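Local coordinates for protein aminotransferase, class I and II (Erwinia tasmaniensis, PDB 5Z0Q) that belongs to the pyridoxal-phosphate-dependent aminotransferases of class I and II and holds pyridoxal-5'-phosphate in a pocket of each subunit of its dimer, at residues G99-I104 with Y125-L130. Residues are numbered along the deposited sequence; the frame is centred on the assembly and turned at random.
Sequences GVVTGI and YPPFFL. With PLP (pyridoxal-5'-phosphate), chain M.
The N-terminal part of helix 101-111 packs beside segment 125-130, which runs into helix 127-134; Val-101 faces Pro-127, their CA atoms 6.8 Å apart, and Ile-104 faces Phe-128. Val-101 and Tyr-125 cross at about a right angle: the valine's CG2 approaches the edge of the phenol ring, near its plane, and lies 3.3 Å from Tyr-125 OH. The other methyl, CG1, which lies anti to the backbone N (chi1 178°), meets Pro-127 CB; the two branches of a beta-branched residue thus serve two partners. One turn further on, Ile-104 extends CD1 to Phe-128 CE1 at 3.6 Å and also to the rim of Tyr-125 near CD2. Isoleucine suits this place beside Asp-204 and Leu-235 of the central sheet, since its second branch, CG2, reaches Pro-127 O.

Tyr-125 is sandwiched. Pro-127 CD sits over the centre of one face, 3.4 Å above the plane, a CH-pi arrangement, while the pyridine ring of pyridoxal-5'-phosphate lies over the opposite face, with C2 above the centre. An aromatic ring over the cofactor is a familiar feature of fold-type I PLP enzymes, the class to which the aminotransferase family and its large mixed sheet belong. The phosphate end is held by segment 99-104: the N-H groups of Val-100 and Val-101 both donate to O2P, at 2.9 Å and 3.1 Å, the second nearly straight at 175°. They lie at the start of helix 101-111, whose dipole would probably favour the negative phosphate. Gly-99 suits the approach to this turn, because a CB would be jammed against the preceding carbonyl O and run into O2P. Val-100 packs CG1 against C6 of the pyridine ring, and Tyr-66 of the second subunit adds a hydrogen bond to the cofactor.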
loop_
_atom_site.group_PDB
_atom_site.type_symbol
_atom_site.label_atom_id
_atom_site.label_comp_id
_atom_site.label_asym_id
_atom_site.label_seq_id
_atom_site.Cartn_x
_atom_site.Cartn_y
_atom_site.Cartn_z
ATOM N N GLY A 99 6.423 -0.253 -0.791
ATOM C CA GLY A 99 7.047 -0.628 -2.045
ATOM C C GLY A 99 8.057 0.406 -2.506
ATOM O O GLY A 99 8.194 1.489 -1.940
ATOM N N VAL A 100 8.774 0.037 -3.565
ATOM C CA VAL A 100 9.809 0.896 -4.130
ATOM C C VAL A 100 9.264 1.589 -5.371
ATOM O O VAL A 100 9.630 2.731 -5.668
ATOM C CB VAL A 100 11.083 0.092 -4.452
ATOM C CG1 VAL A 100 12.181 1.010 -4.977
ATOM C CG2 VAL A 100 11.557 -0.663 -3.219
ATOM N N VAL A 101 8.381 0.901 -6.099
ATOM C CA VAL A 101 7.809 1.473 -7.316
ATOM C C VAL A 101 7.014 2.731 -6.991
ATOM O O VAL A 101 7.051 3.717 -7.738
ATOM C CB VAL A 101 6.943 0.427 -8.045
ATOM C CG1 VAL A 101 6.306 1.034 -9.289
ATOM C CG2 VAL A 101 7.779 -0.786 -8.409
ATOM N N THR A 102 6.290 2.722 -5.869
ATOM C CA THR A 102 5.554 3.914 -5.463
ATOM C C THR A 102 6.495 5.063 -5.120
ATOM O O THR A 102 6.161 6.226 -5.367
ATOM C CB THR A 102 4.636 3.599 -4.279
ATOM O OG1 THR A 102 3.958 4.791 -3.866
ATOM C CG2 THR A 102 5.430 3.036 -3.104
ATOM N N GLY A 103 7.675 4.762 -4.570
ATOM C CA GLY A 103 8.644 5.809 -4.304
ATOM C C GLY A 103 9.197 6.438 -5.566
ATOM O O GLY A 103 9.526 7.628 -5.579
ATOM N N ILE A 104 9.306 5.656 -6.641
ATOM C CA ILE A 104 9.753 6.205 -7.917
ATOM C C ILE A 104 8.697 7.140 -8.494
ATOM O O ILE A 104 9.017 8.216 -9.014
ATOM C CB ILE A 104 10.094 5.063 -8.890
ATOM C CG1 ILE A 104 11.257 4.229 -8.348
ATOM C CG2 ILE A 104 10.419 5.611 -10.271
ATOM C CD1 ILE A 104 11.562 2.996 -9.170
ATOM N N TYR A 125 15.139 -0.635 -15.119
ATOM C CA TYR A 125 13.895 -1.086 -14.515
ATOM C C TYR A 125 12.714 -0.362 -15.166
ATOM O O TYR A 125 12.703 0.877 -15.208
ATOM C CB TYR A 125 13.940 -0.822 -13.007
ATOM C CG TYR A 125 12.807 -1.409 -12.196
ATOM C CD1 TYR A 125 12.415 -2.729 -12.362
ATOM C CD2 TYR A 125 12.156 -0.649 -11.233
ATOM C CE1 TYR A 125 11.385 -3.267 -11.613
ATOM C CE2 TYR A 125 11.128 -1.179 -10.476
ATOM C CZ TYR A 125 10.746 -2.489 -10.671
ATOM O OH TYR A 125 9.723 -3.021 -9.920
ATOM N N PRO A 126 11.727 -1.087 -15.691
ATOM C CA PRO A 126 10.692 -0.473 -16.549
ATOM C C PRO A 126 9.993 0.716 -15.902
ATOM O O PRO A 126 9.734 1.711 -16.596
ATOM C CB PRO A 126 9.717 -1.631 -16.804
ATOM C CG PRO A 126 10.578 -2.844 -16.731
ATOM C CD PRO A 126 11.632 -2.559 -15.688
ATOM N N PRO A 127 9.653 0.677 -14.605
ATOM C CA PRO A 127 8.990 1.850 -14.004
ATOM C C PRO A 127 9.802 3.139 -14.067
ATOM O O PRO A 127 9.240 4.207 -13.791
ATOM C CB PRO A 127 8.757 1.417 -12.551
ATOM C CG PRO A 127 8.634 -0.041 -12.630
ATOM C CD PRO A 127 9.640 -0.458 -13.659
ATOM N N PHE A 128 11.086 3.082 -14.426
ATOM C CA PHE A 128 11.894 4.299 -14.450
ATOM C C PHE A 128 11.465 5.236 -15.570
ATOM O O PHE A 128 11.452 6.459 -15.390
ATOM C CB PHE A 128 13.374 3.947 -14.574
ATOM C CG PHE A 128 14.049 3.728 -13.256
ATOM C CD1 PHE A 128 13.814 2.577 -12.527
ATOM C CD2 PHE A 128 14.909 4.678 -12.739
ATOM C CE1 PHE A 128 14.430 2.374 -11.312
ATOM C CE2 PHE A 128 15.529 4.481 -11.526
ATOM C CZ PHE A 128 15.290 3.329 -10.811
ATOM N N PHE A 129 11.120 4.693 -16.737
ATOM C CA PHE A 129 10.555 5.505 -17.805
ATOM C C PHE A 129 9.043 5.367 -17.913
ATOM O O PHE A 129 8.422 6.109 -18.682
ATOM C CB PHE A 129 11.210 5.163 -19.152
ATOM C CG PHE A 129 11.145 3.708 -19.515
ATOM C CD1 PHE A 129 12.149 2.838 -19.124
ATOM C CD2 PHE A 129 10.092 3.213 -20.267
ATOM C CE1 PHE A 129 12.098 1.500 -19.462
ATOM C CE2 PHE A 129 10.034 1.876 -20.608
ATOM C CZ PHE A 129 11.039 1.018 -20.205
ATOM N N LEU A 130 8.439 4.445 -17.159
ATOM C CA LEU A 130 6.984 4.362 -17.103
ATOM C C LEU A 130 6.389 5.429 -16.194
ATOM O O LEU A 130 5.276 5.901 -16.448
ATOM C CB LEU A 130 6.552 2.973 -16.630
ATOM C CG LEU A 130 5.951 2.043 -17.687
ATOM C CD1 LEU A 130 6.926 1.817 -18.833
ATOM C CD2 LEU A 130 5.535 0.720 -17.062
HETATM N N1 PLP M . 13.441 -1.468 -7.872
HETATM C C2 PLP M . 14.144 -2.318 -8.704
HETATM C C2A PLP M . 15.284 -1.791 -9.526
HETATM C C3 PLP M . 13.800 -3.663 -8.776
HETATM O O3 PLP M . 14.498 -4.506 -9.600
HETATM C C4 PLP M . 12.746 -4.151 -8.012
HETATM C C4A PLP M . 12.483 -5.627 -7.952
HETATM C C5 PLP M . 12.039 -3.290 -7.180
HETATM C C6 PLP M . 12.393 -1.947 -7.113
HETATM C C5A PLP M . 10.895 -3.831 -6.353
HETATM O O4P PLP M . 9.995 -2.805 -6.000
HETATM P P PLP M . 8.565 -3.189 -5.367
HETATM O O1P PLP M . 7.903 -4.240 -6.227
HETATM O O2P PLP M . 7.684 -1.963 -5.301
HETATM O O3P PLP M . 8.788 -3.733 -3.976
#